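Side-chain contacts in PA1221 (Pseudomonas aeruginosa, PDB 4DG8), which belongs to the AMP-binding (ANL) family, carries a phosphopantetheine attachment region and binds adenosine monophosphate: residues Ile169-Gly174 with Tyr374-Ala379; Ser173-Arg178 with Asp419-Leu424; Leu220-Ala225 with Gly230-Asn235. All coordinates share one frame; numbering follows the deposited sequence.

From the N terminus, the first contact point the chain reaches is strand 166-172, in the seven-stranded sheet, with the loop that follows it, where interactions 1 and 2 both start, sharing Ser-173 and Gly-174. It next passes through interaction 3, a short local closure of helix 217-226 onto strand 231-234 in a separate four-stranded sheet. Interaction 1 closes a loop of about 200 residues when the turn at 374-377 comes back beside its sheet, and interaction 2 closes a longer one at strand 421-424, near the adenosine monophosphate. Interaction 3 is therefore nested inside both loops, and lies on the opposite side of the chain's centre, with no touch to either.

Interaction 1: Ile169-Gly174 with Tyr374-Ala379; sequences INFSSG and YRNDAA
Ile-169 lays its terminal CD1 against the aliphatic part of Arg-375, 4.1 Å from CG, and the two side chains cross at about a right angle. CG1 of Ile-169 stands anti to the carbonyl carbon (chi1 -66°) and the chain then runs on extended, which carries the methyl out to the turn. Arginine suits this border position because its methylenes can cover the isoleucine while a bend at chi2 (75°) leads the guanidinium off to Gln-372.

Two residues along the strand, the ring of Phe-171 meets Asn-376 at its edge: ND2 lies near the ring plane, 4.3 Å from CE1. That amide is gripped at both ends, its ND2 giving hydrogen bonds to Gln-122 and to the carbonyl of Pro-179, its OD1 accepting one from the backbone of Ala-181, which should fix its rotation. Leu-119 and Val-123 of helix 113-123 also pack on the phenylalanine.

A type I turn presents these side chains, closed by a hydrogen bond of 3.0 Å from Asp-377 N to Tyr-374 O, and Asp-377 then serves as N-cap of helix 378-384. The segments do not pair directly. Strand 180-185 runs between strands 166-172 and 373-374, and its small Ala-181 touches both Ile-169 and Phe-171, so the contact bridges across the antiparallel edge of the mixed seven-stranded sheet of this AMP-binding fold.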
ATOM      1  N   ILE A 169       9.000   4.769   4.371  1.00 23.78           N
ATOM      2  CA  ILE A 169       7.972   5.787   4.465  1.00 24.20           C
ATOM      3  C   ILE A 169       6.986   5.689   3.296  1.00 27.39           C
ATOM      4  O   ILE A 169       7.391   5.546   2.148  1.00 28.83           O
ATOM      5  CB  ILE A 169       8.583   7.202   4.508  1.00 28.97           C
ATOM      6  CG1 ILE A 169       9.377   7.371   5.798  1.00 26.67           C
ATOM      7  CG2 ILE A 169       7.471   8.281   4.361  1.00 16.88           C
ATOM      8  CD1 ILE A 169      10.147   8.655   5.902  1.00 29.99           C
ATOM      9  N   ASN A 170       5.692   5.757   3.598  1.00 27.74           N
ATOM     10  CA  ASN A 170       4.664   5.884   2.563  1.00 22.90           C
ATOM     11  C   ASN A 170       3.889   7.158   2.800  1.00 22.55           C
ATOM     12  O   ASN A 170       3.426   7.412   3.917  1.00 20.23           O
ATOM     13  CB  ASN A 170       3.685   4.708   2.575  1.00 21.00           C
ATOM     14  CG  ASN A 170       4.276   3.443   1.951  1.00 37.98           C
ATOM     15  OD1 ASN A 170       5.494   3.337   1.737  1.00 39.38           O
ATOM     16  ND2 ASN A 170       3.413   2.469   1.667  1.00 34.17           N
ATOM     17  N   PHE A 171       3.723   7.966   1.763  1.00 22.73           N
ATOM     18  CA  PHE A 171       3.004   9.225   1.950  1.00 25.81           C
ATOM     19  C   PHE A 171       1.500   8.969   1.824  1.00 38.86           C
ATOM     20  O   PHE A 171       1.063   8.179   0.975  1.00 28.72           O
ATOM     21  CB  PHE A 171       3.457  10.270   0.937  1.00 23.44           C
ATOM     22  CG  PHE A 171       4.647  11.081   1.387  1.00 31.00           C
ATOM     23  CD1 PHE A 171       4.491  12.118   2.290  1.00 33.28           C
ATOM     24  CD2 PHE A 171       5.919  10.808   0.904  1.00 23.44           C
ATOM     25  CE1 PHE A 171       5.588  12.874   2.707  1.00 34.74           C
ATOM     26  CE2 PHE A 171       7.020  11.566   1.313  1.00 24.76           C
ATOM     27  CZ  PHE A 171       6.853  12.589   2.216  1.00 27.83           C
ATOM     28  N   SER A 172       0.719   9.616   2.690  1.00 31.27           N
ATOM     29  CA  SER A 172      -0.730   9.523   2.622  1.00 33.10           C
ATOM     30  C   SER A 172      -1.383  10.881   2.337  1.00 28.53           C
ATOM     31  O   SER A 172      -1.088  11.886   2.995  1.00 32.52           O
ATOM     32  CB  SER A 172      -1.308   8.910   3.900  1.00 34.38           C
ATOM     33  OG  SER A 172      -2.723   8.859   3.826  1.00 39.50           O
ATOM     34  N   SER A 173      -2.230  10.908   1.316  1.00 26.11           N
ATOM     35  CA  SER A 173      -3.040  12.098   0.987  1.00 31.28           C
ATOM     36  C   SER A 173      -4.473  12.018   1.547  1.00 33.01           C
ATOM     37  O   SER A 173      -5.364  12.816   1.185  1.00 27.13           O
ATOM     38  CB  SER A 173      -3.018  12.379  -0.518  1.00 26.32           C
ATOM     39  OG  SER A 173      -1.705  12.723  -0.930  1.00 36.25           O
ATOM     40  N   GLY A 174      -4.699  11.004   2.378  1.00 33.05           N
ATOM     41  CA  GLY A 174      -6.025  10.711   2.900  1.00 35.31           C
ATOM     42  C   GLY A 174      -6.585  11.707   3.896  1.00 38.53           C
ATOM     43  O   GLY A 174      -7.789  11.680   4.189  1.00 42.35           O
ATOM     44  N   TYR A 374       3.526   9.921  11.978  1.00 26.86           N
ATOM     45  CA  TYR A 374       3.654  10.708  10.759  1.00 25.98           C
ATOM     46  C   TYR A 374       4.962  11.435  10.866  1.00 27.36           C
ATOM     47  O   TYR A 374       5.111  12.340  11.678  1.00 26.02           O
ATOM     48  CB  TYR A 374       2.509  11.699  10.616  1.00 29.58           C
ATOM     49  CG  TYR A 374       1.179  11.009  10.537  1.00 29.31           C
ATOM     50  CD1 TYR A 374       0.822  10.273   9.404  1.00 25.42           C
ATOM     51  CD2 TYR A 374       0.285  11.073  11.592  1.00 24.62           C
ATOM     52  CE1 TYR A 374      -0.392   9.616   9.332  1.00 20.27           C
ATOM     53  CE2 TYR A 374      -0.936  10.424  11.526  1.00 27.10           C
ATOM     54  CZ  TYR A 374      -1.265   9.696  10.397  1.00 22.85           C
ATOM     55  OH  TYR A 374      -2.480   9.058  10.333  1.00 26.45           O
ATOM     56  N   ARG A 375       5.907  11.030  10.029  1.00 25.96           N
ATOM     57  CA  ARG A 375       7.289  11.455  10.174  1.00 25.20           C
ATOM     58  C   ARG A 375       7.371  12.975  10.121  1.00 22.99           C
ATOM     59  O   ARG A 375       8.189  13.600  10.803  1.00 30.27           O
ATOM     60  CB  ARG A 375       8.134  10.822   9.064  1.00 26.97           C
ATOM     61  CG  ARG A 375       9.626  11.024   9.222  1.00 30.08           C
ATOM     62  CD  ARG A 375      10.209  10.127  10.328  1.00 31.90           C
ATOM     63  NE  ARG A 375      11.659  10.236  10.277  1.00 24.00           N
ATOM     64  CZ  ARG A 375      12.514   9.676  11.127  1.00 34.33           C
ATOM     65  NH1 ARG A 375      12.084   8.917  12.134  1.00 30.47           N
ATOM     66  NH2 ARG A 375      13.817   9.869  10.943  1.00 29.30           N
ATOM     67  N   ASN A 376       6.500  13.559   9.307  1.00 23.15           N
ATOM     68  CA  ASN A 376       6.454  14.999   9.108  1.00 26.55           C
ATOM     69  C   ASN A 376       5.362  15.784   9.854  1.00 34.08           C
ATOM     70  O   ASN A 376       5.211  16.990   9.616  1.00 29.60           O
ATOM     71  CB  ASN A 376       6.396  15.313   7.610  1.00 27.64           C
ATOM     72  CG  ASN A 376       5.074  14.942   6.998  1.00 29.64           C
ATOM     73  OD1 ASN A 376       4.372  14.059   7.503  1.00 26.32           O
ATOM     74  ND2 ASN A 376       4.703  15.637   5.915  1.00 23.92           N
ATOM     75  N   ASP A 377       4.548  15.119  10.675  1.00 29.84           N
ATOM     76  CA  ASP A 377       3.547  15.858  11.464  1.00 30.22           C
ATOM     77  C   ASP A 377       3.465  15.337  12.905  1.00 29.31           C
ATOM     78  O   ASP A 377       2.768  14.347  13.175  1.00 28.96           O
ATOM     79  CB  ASP A 377       2.186  15.678  10.781  1.00 33.44           C
ATOM     80  CG  ASP A 377       1.125  16.666  11.264  1.00 34.86           C
ATOM     81  OD1 ASP A 377       1.205  17.156  12.410  1.00 33.94           O
ATOM     82  OD2 ASP A 377       0.198  16.939  10.470  1.00 29.01           O
ATOM     83  N   ALA A 378       4.050  16.075  13.840  1.00 33.22           N
ATOM     84  CA  ALA A 378       4.143  15.608  15.219  1.00 38.53           C
ATOM     85  C   ALA A 378       2.780  15.715  15.897  1.00 36.95           C
ATOM     86  O   ALA A 378       2.350  14.800  16.603  1.00 36.16           O
ATOM     87  CB  ALA A 378       5.189  16.426  15.995  1.00 34.03           C
ATOM     88  N   ALA A 379       2.113  16.849  15.686  1.00 31.47           N
ATOM     89  CA  ALA A 379       0.799  17.089  16.274  1.00 33.59           C
ATOM     90  C   ALA A 379      -0.171  16.002  15.856  1.00 27.40           C
ATOM     91  O   ALA A 379      -0.910  15.453  16.674  1.00 41.85           O
ATOM     92  CB  ALA A 379       0.269  18.448  15.859  1.00 31.26           C
TER

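Interaction 2: Ser173-Arg178 with Asp419-Leu424; sequences SGTTGR and DGQVKL. With AMP (adenosine monophosphate), chain B.
Gln-421 lies alongside the Gly-174 carbonyl, its CG 4.1 Å from Gly-174 O, with the amide at the far end beside the same peptide. CG stands anti to the backbone N (chi1 170°) and the chain continues extended, so its length rests against the loop. Glycine suits position 174, where a beta carbon would crowd that amide.

Two residues on, Lys-423 faces the ligand. Its NZ donates to O4' of AMP at 3.0 Å and to O5' of AMP at 3.2 Å, bridging ribose and phosphoester oxygens, while Gly-285 O takes a third bond. Successive bends at chi2, chi3 and chi4 curl the chain, and CD packs 3.6 Å from AMP O4'.

Behind this layer, Asp-419 OD1 weakly accepts from Gln-421 N, and its other oxygen forms a salt bridge with Arg-417. On the loop side, Thr-176 OG1 accepts from Arg-178 N at 3.2 Å, an ST turn. The same hydroxyl donates to Thr-175 O on an in-plane lone pair (2.6 Å). The sequence SGTTG marks the glycine-rich signature loop of the ANL family, here meeting a strand that contributes a lysine to the adenosine monophosphate pocket.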
ATOM      1  N   SER A 173      -2.230  10.908   1.316  1.00 26.11           N
ATOM      2  CA  SER A 173      -3.040  12.098   0.987  1.00 31.28           C
ATOM      3  C   SER A 173      -4.473  12.018   1.547  1.00 33.01           C
ATOM      4  O   SER A 173      -5.364  12.816   1.185  1.00 27.13           O
ATOM      5  CB  SER A 173      -3.018  12.379  -0.518  1.00 26.32           C
ATOM      6  OG  SER A 173      -1.705  12.723  -0.930  1.00 36.25           O
ATOM      7  N   GLY A 174      -4.699  11.004   2.378  1.00 33.05           N
ATOM      8  CA  GLY A 174      -6.025  10.711   2.900  1.00 35.31           C
ATOM      9  C   GLY A 174      -6.585  11.707   3.896  1.00 38.53           C
ATOM     10  O   GLY A 174      -7.789  11.680   4.189  1.00 42.35           O
ATOM     11  N   THR A 175      -5.725  12.585   4.414  1.00 40.53           N
ATOM     12  CA  THR A 175      -6.163  13.598   5.383  1.00 44.24           C
ATOM     13  C   THR A 175      -5.550  15.005   5.184  1.00 40.63           C
ATOM     14  O   THR A 175      -4.325  15.196   5.161  1.00 36.24           O
ATOM     15  CB  THR A 175      -5.979  13.101   6.845  1.00 51.62           C
ATOM     16  OG1 THR A 175      -6.623  11.821   7.002  1.00 43.17           O
ATOM     17  CG2 THR A 175      -6.578  14.102   7.828  1.00 47.28           C
ATOM     18  N   THR A 176      -6.455  15.977   5.109  1.00 34.18           N
ATOM     19  CA  THR A 176      -6.235  17.332   4.620  1.00 32.08           C
ATOM     20  C   THR A 176      -5.582  17.367   3.237  1.00 45.11           C
ATOM     21  O   THR A 176      -5.566  16.357   2.512  1.00 36.11           O
ATOM     22  CB  THR A 176      -5.314  18.141   5.579  1.00 46.16           C
ATOM     23  OG1 THR A 176      -3.944  17.760   5.378  1.00 46.26           O
ATOM     24  CG2 THR A 176      -5.698  17.918   7.037  1.00 42.74           C
ATOM     25  N   GLY A 177      -4.906  18.483   2.955  1.00 48.66           N
ATOM     26  CA  GLY A 177      -4.370  18.758   1.635  1.00 43.74           C
ATOM     27  C   GLY A 177      -2.858  18.628   1.577  1.00 49.34           C
ATOM     28  O   GLY A 177      -2.256  18.755   0.509  1.00 51.67           O
ATOM     29  N   ARG A 178      -2.242  18.374   2.729  1.00 40.86           N
ATOM     30  CA  ARG A 178      -0.805  18.153   2.788  1.00 40.09           C
ATOM     31  C   ARG A 178      -0.453  16.691   3.013  1.00 41.46           C
ATOM     32  O   ARG A 178      -0.945  16.048   3.951  1.00 35.90           O
ATOM     33  CB  ARG A 178      -0.161  19.039   3.847  1.00 45.39           C
ATOM     34  CG  ARG A 178      -0.172  20.495   3.458  1.00 54.58           C
ATOM     35  CD  ARG A 178       0.379  21.359   4.562  1.00 67.58           C
ATOM     36  NE  ARG A 178       0.325  22.770   4.197  1.00 77.34           N
ATOM     37  CZ  ARG A 178       1.344  23.437   3.664  1.00 84.76           C
ATOM     38  NH1 ARG A 178       2.499  22.817   3.447  1.00 85.58           N
ATOM     39  NH2 ARG A 178       1.211  24.724   3.354  1.00 87.20           N
ATOM     40  N   ASP A 419     -16.083  10.365   7.424  1.00 50.28           N
ATOM     41  CA  ASP A 419     -15.407  11.518   6.829  1.00 48.38           C
ATOM     42  C   ASP A 419     -15.588  11.483   5.308  1.00 48.99           C
ATOM     43  O   ASP A 419     -16.375  10.685   4.791  1.00 50.62           O
ATOM     44  CB  ASP A 419     -13.928  11.575   7.237  1.00 37.85           C
ATOM     45  CG  ASP A 419     -13.147  10.363   6.771  1.00 36.69           C
ATOM     46  OD1 ASP A 419     -13.724   9.520   6.046  1.00 35.45           O
ATOM     47  OD2 ASP A 419     -11.949  10.275   7.110  1.00 38.09           O
ATOM     48  N   GLY A 420     -14.880  12.345   4.587  1.00 46.44           N
ATOM     49  CA  GLY A 420     -15.029  12.374   3.141  1.00 48.18           C
ATOM     50  C   GLY A 420     -13.950  11.602   2.401  1.00 43.19           C
ATOM     51  O   GLY A 420     -13.766  11.775   1.198  1.00 41.37           O
ATOM     52  N   GLN A 421     -13.235  10.745   3.118  1.00 38.06           N
ATOM     53  CA  GLN A 421     -12.100  10.044   2.535  1.00 37.93           C
ATOM     54  C   GLN A 421     -12.533   8.961   1.549  1.00 36.41           C
ATOM     55  O   GLN A 421     -13.351   8.099   1.878  1.00 36.20           O
ATOM     56  CB  GLN A 421     -11.242   9.435   3.639  1.00 35.09           C
ATOM     57  CG  GLN A 421     -10.173   8.482   3.134  1.00 38.24           C
ATOM     58  CD  GLN A 421      -9.296   7.953   4.270  1.00 38.98           C
ATOM     59  OE1 GLN A 421      -8.613   8.719   4.955  1.00 40.38           O
ATOM     60  NE2 GLN A 421      -9.325   6.641   4.478  1.00 38.25           N
ATOM     61  N   VAL A 422     -11.973   9.004   0.342  1.00 28.51           N
ATOM     62  CA  VAL A 422     -12.291   8.008  -0.673  1.00 32.91           C
ATOM     63  C   VAL A 422     -11.031   7.275  -1.111  1.00 35.28           C
ATOM     64  O   VAL A 422      -9.927   7.769  -0.908  1.00 38.35           O
ATOM     65  CB  VAL A 422     -12.896   8.670  -1.914  1.00 36.29           C
ATOM     66  CG1 VAL A 422     -14.166   9.426  -1.549  1.00 37.57           C
ATOM     67  CG2 VAL A 422     -11.875   9.605  -2.541  1.00 36.91           C
ATOM     68  N   LYS A 423     -11.189   6.104  -1.721  1.00 33.84           N
ATOM     69  CA  LYS A 423     -10.040   5.396  -2.286  1.00 30.14           C
ATOM     70  C   LYS A 423      -9.971   5.612  -3.797  1.00 36.45           C
ATOM     71  O   LYS A 423     -10.881   5.212  -4.523  1.00 40.54           O
ATOM     72  CB  LYS A 423     -10.104   3.892  -1.973  1.00 24.17           C
ATOM     73  CG  LYS A 423     -10.004   3.519  -0.482  1.00 31.25           C
ATOM     74  CD  LYS A 423      -8.597   3.780   0.081  1.00 35.26           C
ATOM     75  CE  LYS A 423      -7.523   2.810  -0.472  1.00 30.51           C
ATOM     76  NZ  LYS A 423      -7.492   1.472   0.204  1.00 24.74           N
ATOM     77  N   LEU A 424      -8.896   6.232  -4.275  1.00 28.88           N
ATOM     78  CA  LEU A 424      -8.749   6.477  -5.705  1.00 34.22           C
ATOM     79  C   LEU A 424      -7.515   5.760  -6.262  1.00 33.05           C
ATOM     80  O   LEU A 424      -6.379   6.159  -6.006  1.00 34.12           O
ATOM     81  CB  LEU A 424      -8.656   7.990  -5.948  1.00 37.20           C
ATOM     82  CG  LEU A 424      -8.431   8.541  -7.352  1.00 44.26           C
ATOM     83  CD1 LEU A 424      -9.452   7.969  -8.306  1.00 47.75           C
ATOM     84  CD2 LEU A 424      -8.504  10.069  -7.331  1.00 47.18           C
TER
HETATM   85  P   AMP B 701      -4.556   2.350   2.607  1.00 26.02           P
HETATM   86  O1P AMP B 701      -4.160   3.173   1.400  1.00 21.91           O
HETATM   87  O2P AMP B 701      -4.170   0.877   2.641  1.00 21.46           O
HETATM   88  O3P AMP B 701      -4.003   3.073   3.822  1.00 18.74           O
HETATM   89  O5' AMP B 701      -6.120   2.488   2.855  1.00 23.28           O
HETATM   90  C5' AMP B 701      -6.701   2.023   4.057  1.00 19.44           C
HETATM   91  C4' AMP B 701      -8.194   2.198   4.056  1.00 26.58           C
HETATM   92  O4' AMP B 701      -8.775   1.514   2.913  1.00 25.16           O
HETATM   93  C3' AMP B 701      -8.925   1.613   5.251  1.00 27.62           C
HETATM   94  O3' AMP B 701      -8.873   2.458   6.395  1.00 25.55           O
HETATM   95  C2' AMP B 701     -10.330   1.395   4.707  1.00 26.56           C
HETATM   96  O2' AMP B 701     -11.048   2.623   4.678  1.00 24.71           O
HETATM   97  C1' AMP B 701     -10.035   0.971   3.265  1.00 22.01           C
HETATM   98  N9  AMP B 701      -9.968  -0.502   3.121  1.00 25.49           N
HETATM   99  C8  AMP B 701      -8.820  -1.215   3.036  1.00 23.02           C
HETATM  100  N7  AMP B 701      -9.065  -2.543   2.911  1.00 22.04           N
HETATM  101  C5  AMP B 701     -10.395  -2.715   2.926  1.00 26.91           C
HETATM  102  C6  AMP B 701     -11.324  -3.875   2.836  1.00 23.79           C
HETATM  103  N6  AMP B 701     -10.861  -5.132   2.712  1.00 20.51           N
HETATM  104  N1  AMP B 701     -12.657  -3.631   2.880  1.00 28.59           N
HETATM  105  C2  AMP B 701     -13.119  -2.368   3.002  1.00 23.97           C
HETATM  106  N3  AMP B 701     -12.334  -1.275   3.086  1.00 22.74           N
HETATM  107  C4  AMP B 701     -10.986  -1.368   3.055  1.00 23.44           C

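Interaction 3: Leu220-Ala225 with Gly230-Asn235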
ATOM      1  N   LEU A 220       3.660  -6.619   1.339  1.00 20.85           N
ATOM      2  CA  LEU A 220       3.268  -8.025   1.335  1.00 23.10           C
ATOM      3  C   LEU A 220       3.854  -8.757   0.118  1.00 15.33           C
ATOM      4  O   LEU A 220       4.388  -9.870   0.239  1.00 23.95           O
ATOM      5  CB  LEU A 220       1.744  -8.154   1.320  1.00 20.79           C
ATOM      6  CG  LEU A 220       1.235  -9.584   1.141  1.00 19.97           C
ATOM      7  CD1 LEU A 220       1.668 -10.447   2.334  1.00 23.94           C
ATOM      8  CD2 LEU A 220      -0.274  -9.566   0.989  1.00 21.38           C
ATOM      9  N   GLU A 221       3.715  -8.157  -1.060  1.00 20.78           N
ATOM     10  CA  GLU A 221       4.171  -8.855  -2.270  1.00 28.76           C
ATOM     11  C   GLU A 221       5.660  -9.213  -2.232  1.00 29.35           C
ATOM     12  O   GLU A 221       6.068 -10.304  -2.629  1.00 22.86           O
ATOM     13  CB  GLU A 221       3.859  -8.029  -3.510  1.00 17.92           C
ATOM     14  CG  GLU A 221       2.359  -7.860  -3.738  1.00 20.11           C
ATOM     15  CD  GLU A 221       2.043  -6.868  -4.831  1.00 24.70           C
ATOM     16  OE1 GLU A 221       2.979  -6.415  -5.533  1.00 21.07           O
ATOM     17  OE2 GLU A 221       0.849  -6.551  -4.983  1.00 25.68           O
ATOM     18  N   ILE A 222       6.463  -8.278  -1.753  1.00 19.34           N
ATOM     19  CA  ILE A 222       7.904  -8.446  -1.729  1.00 20.98           C
ATOM     20  C   ILE A 222       8.352  -9.240  -0.518  1.00 22.68           C
ATOM     21  O   ILE A 222       8.924 -10.332  -0.651  1.00 17.93           O
ATOM     22  CB  ILE A 222       8.605  -7.087  -1.797  1.00 19.32           C
ATOM     23  CG1 ILE A 222       8.258  -6.425  -3.138  1.00 15.35           C
ATOM     24  CG2 ILE A 222      10.130  -7.247  -1.612  1.00 18.97           C
ATOM     25  CD1 ILE A 222       8.526  -4.900  -3.194  1.00 14.29           C
ATOM     26  N   TRP A 223       8.087  -8.702   0.674  1.00 26.75           N
ATOM     27  CA  TRP A 223       8.611  -9.337   1.872  1.00 17.16           C
ATOM     28  C   TRP A 223       7.879 -10.632   2.235  1.00 22.10           C
ATOM     29  O   TRP A 223       8.447 -11.506   2.872  1.00 20.40           O
ATOM     30  CB  TRP A 223       8.657  -8.335   3.030  1.00 15.48           C
ATOM     31  CG  TRP A 223       9.492  -7.155   2.639  1.00 21.56           C
ATOM     32  CD1 TRP A 223       9.058  -5.889   2.373  1.00 21.50           C
ATOM     33  CD2 TRP A 223      10.904  -7.158   2.391  1.00 17.97           C
ATOM     34  NE1 TRP A 223      10.120  -5.092   1.995  1.00 21.23           N
ATOM     35  CE2 TRP A 223      11.263  -5.846   1.992  1.00 24.94           C
ATOM     36  CE3 TRP A 223      11.901  -8.140   2.465  1.00 16.96           C
ATOM     37  CZ2 TRP A 223      12.591  -5.482   1.696  1.00 22.59           C
ATOM     38  CZ3 TRP A 223      13.225  -7.781   2.163  1.00 16.69           C
ATOM     39  CH2 TRP A 223      13.552  -6.461   1.794  1.00 22.19           C
ATOM     40  N   GLY A 224       6.626 -10.768   1.820  1.00 22.48           N
ATOM     41  CA  GLY A 224       5.947 -12.038   2.018  1.00 25.00           C
ATOM     42  C   GLY A 224       6.701 -13.197   1.360  1.00 21.87           C
ATOM     43  O   GLY A 224       6.780 -14.293   1.914  1.00 21.78           O
ATOM     44  N   ALA A 225       7.222 -12.967   0.159  1.00 23.00           N
ATOM     45  CA  ALA A 225       8.128 -13.926  -0.476  1.00 23.52           C
ATOM     46  C   ALA A 225       9.474 -14.027   0.212  1.00 25.07           C
ATOM     47  O   ALA A 225       9.863 -15.104   0.695  1.00 26.12           O
ATOM     48  CB  ALA A 225       8.359 -13.549  -1.938  1.00 18.95           C
ATOM     49  N   GLY A 230      10.579 -17.622  -0.389  1.00 27.52           N
ATOM     50  CA  GLY A 230       9.811 -17.672  -1.629  1.00 17.74           C
ATOM     51  C   GLY A 230      10.444 -16.834  -2.724  1.00 21.59           C
ATOM     52  O   GLY A 230      11.604 -16.424  -2.615  1.00 17.86           O
ATOM     53  N   CYS A 231       9.692 -16.586  -3.791  1.00 24.70           N
ATOM     54  CA  CYS A 231      10.234 -15.869  -4.943  1.00 23.21           C
ATOM     55  C   CYS A 231       9.410 -14.647  -5.309  1.00 24.68           C
ATOM     56  O   CYS A 231       8.184 -14.709  -5.393  1.00 23.83           O
ATOM     57  CB  CYS A 231      10.336 -16.788  -6.169  1.00 25.02           C
ATOM     58  SG  CYS A 231      11.135 -16.011  -7.605  1.00 25.62           S
ATOM     59  N   CYS A 232      10.094 -13.536  -5.546  1.00 23.59           N
ATOM     60  CA  CYS A 232       9.414 -12.373  -6.060  1.00 17.41           C
ATOM     61  C   CYS A 232       9.329 -12.564  -7.563  1.00 19.09           C
ATOM     62  O   CYS A 232      10.340 -12.504  -8.268  1.00 22.78           O
ATOM     63  CB  CYS A 232      10.242 -11.117  -5.757  1.00 17.60           C
ATOM     64  SG  CYS A 232      10.222 -10.687  -4.023  1.00 21.28           S
ATOM     65  N   VAL A 233       8.110 -12.738  -8.056  1.00 20.13           N
ATOM     66  CA  VAL A 233       7.889 -12.885  -9.481  1.00 19.20           C
ATOM     67  C   VAL A 233       7.445 -11.520  -9.969  1.00 23.68           C
ATOM     68  O   VAL A 233       6.276 -11.141  -9.824  1.00 30.50           O
ATOM     69  CB  VAL A 233       6.750 -13.889  -9.734  1.00 18.91           C
ATOM     70  CG1 VAL A 233       6.568 -14.121 -11.219  1.00 18.10           C
ATOM     71  CG2 VAL A 233       7.055 -15.217  -9.020  1.00 17.83           C
ATOM     72  N   LEU A 234       8.362 -10.815 -10.622  1.00 23.31           N
ATOM     73  CA  LEU A 234       8.165  -9.397 -10.894  1.00 26.25           C
ATOM     74  C   LEU A 234       7.325  -9.262 -12.132  1.00 25.33           C
ATOM     75  O   LEU A 234       7.591  -9.936 -13.130  1.00 24.90           O
ATOM     76  CB  LEU A 234       9.508  -8.702 -11.143  1.00 20.41           C
ATOM     77  CG  LEU A 234      10.625  -8.844 -10.108  1.00 18.69           C
ATOM     78  CD1 LEU A 234      11.835  -7.988 -10.534  1.00 18.81           C
ATOM     79  CD2 LEU A 234      10.145  -8.453  -8.720  1.00 20.97           C
ATOM     80  N   ASN A 235       6.354  -8.357 -12.121  1.00 23.49           N
ATOM     81  CA  ASN A 235       5.670  -8.109 -13.360  1.00 25.62           C
ATOM     82  C   ASN A 235       6.433  -7.016 -14.079  1.00 32.26           C
ATOM     83  O   ASN A 235       6.222  -5.823 -13.844  1.00 29.41           O
ATOM     84  CB  ASN A 235       4.238  -7.613 -13.109  1.00 21.94           C
ATOM     85  CG  ASN A 235       3.566  -7.102 -14.394  1.00 25.42           C
ATOM     86  OD1 ASN A 235       3.972  -7.464 -15.494  1.00 31.01           O
ATOM     87  ND2 ASN A 235       2.551  -6.253 -14.252  1.00 26.99           N
TER
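Helix 220-225 and strand 231-234 run nearly antiparallel, at 149°, with axes 7.3 Å apart at their closest, as the helix and returning strand of a beta-alpha-beta unit whose first strand is 206-209. The tight connection between them is fastened by a backbone hydrogen bond from Gly-230 N to Ala-225 O, 2.8 Å long, in which the donor sits 41° out of the carbonyl plane instead of on a lone pair. Glycine fits here because a beta carbon would point at the helix and come close to that same carbonyl oxygen.

Ala-225 turns its methyl toward the strand, where CB rests 3.6 Å from Cys-231 O and 4.0 Å from Cys-232 SG. Alanine, with a single methyl, suits a point where the helix comes this close to the strand backbone. Cys-231 directs its own side chain away from the helix, to Glu-44 and Arg-47 of strand 44-48; the next residue, Cys-232, is the one whose sulfur reaches the helix.

The thiol of Cys-232 stands anti to its carbonyl carbon (chi1 -72°), which brings SG up against the helix between Ile-222 and Ala-225. Cysteine is small and fairly apolar, which suits a sulfur packed between an isoleucine, an alanine methyl and the helix backbone. Ile-222 flanks the sulfur with CG2, 4.2 Å from SG, and has Val-209 of the first strand and Ile-91 and Leu-94 of helix 88-99 as further neighbours. The site is wholly buried, and the polar end of nearby Glu-221 is satisfied by Ser-211 and the backbone of Asn-210.

Within the helix, Ile-222 CG2 also covers one face of the Trp-223 ring, 4.0 Å above its centre, while the sulfur of Cys-232 comes to 3.6 Å from Ile-222 O.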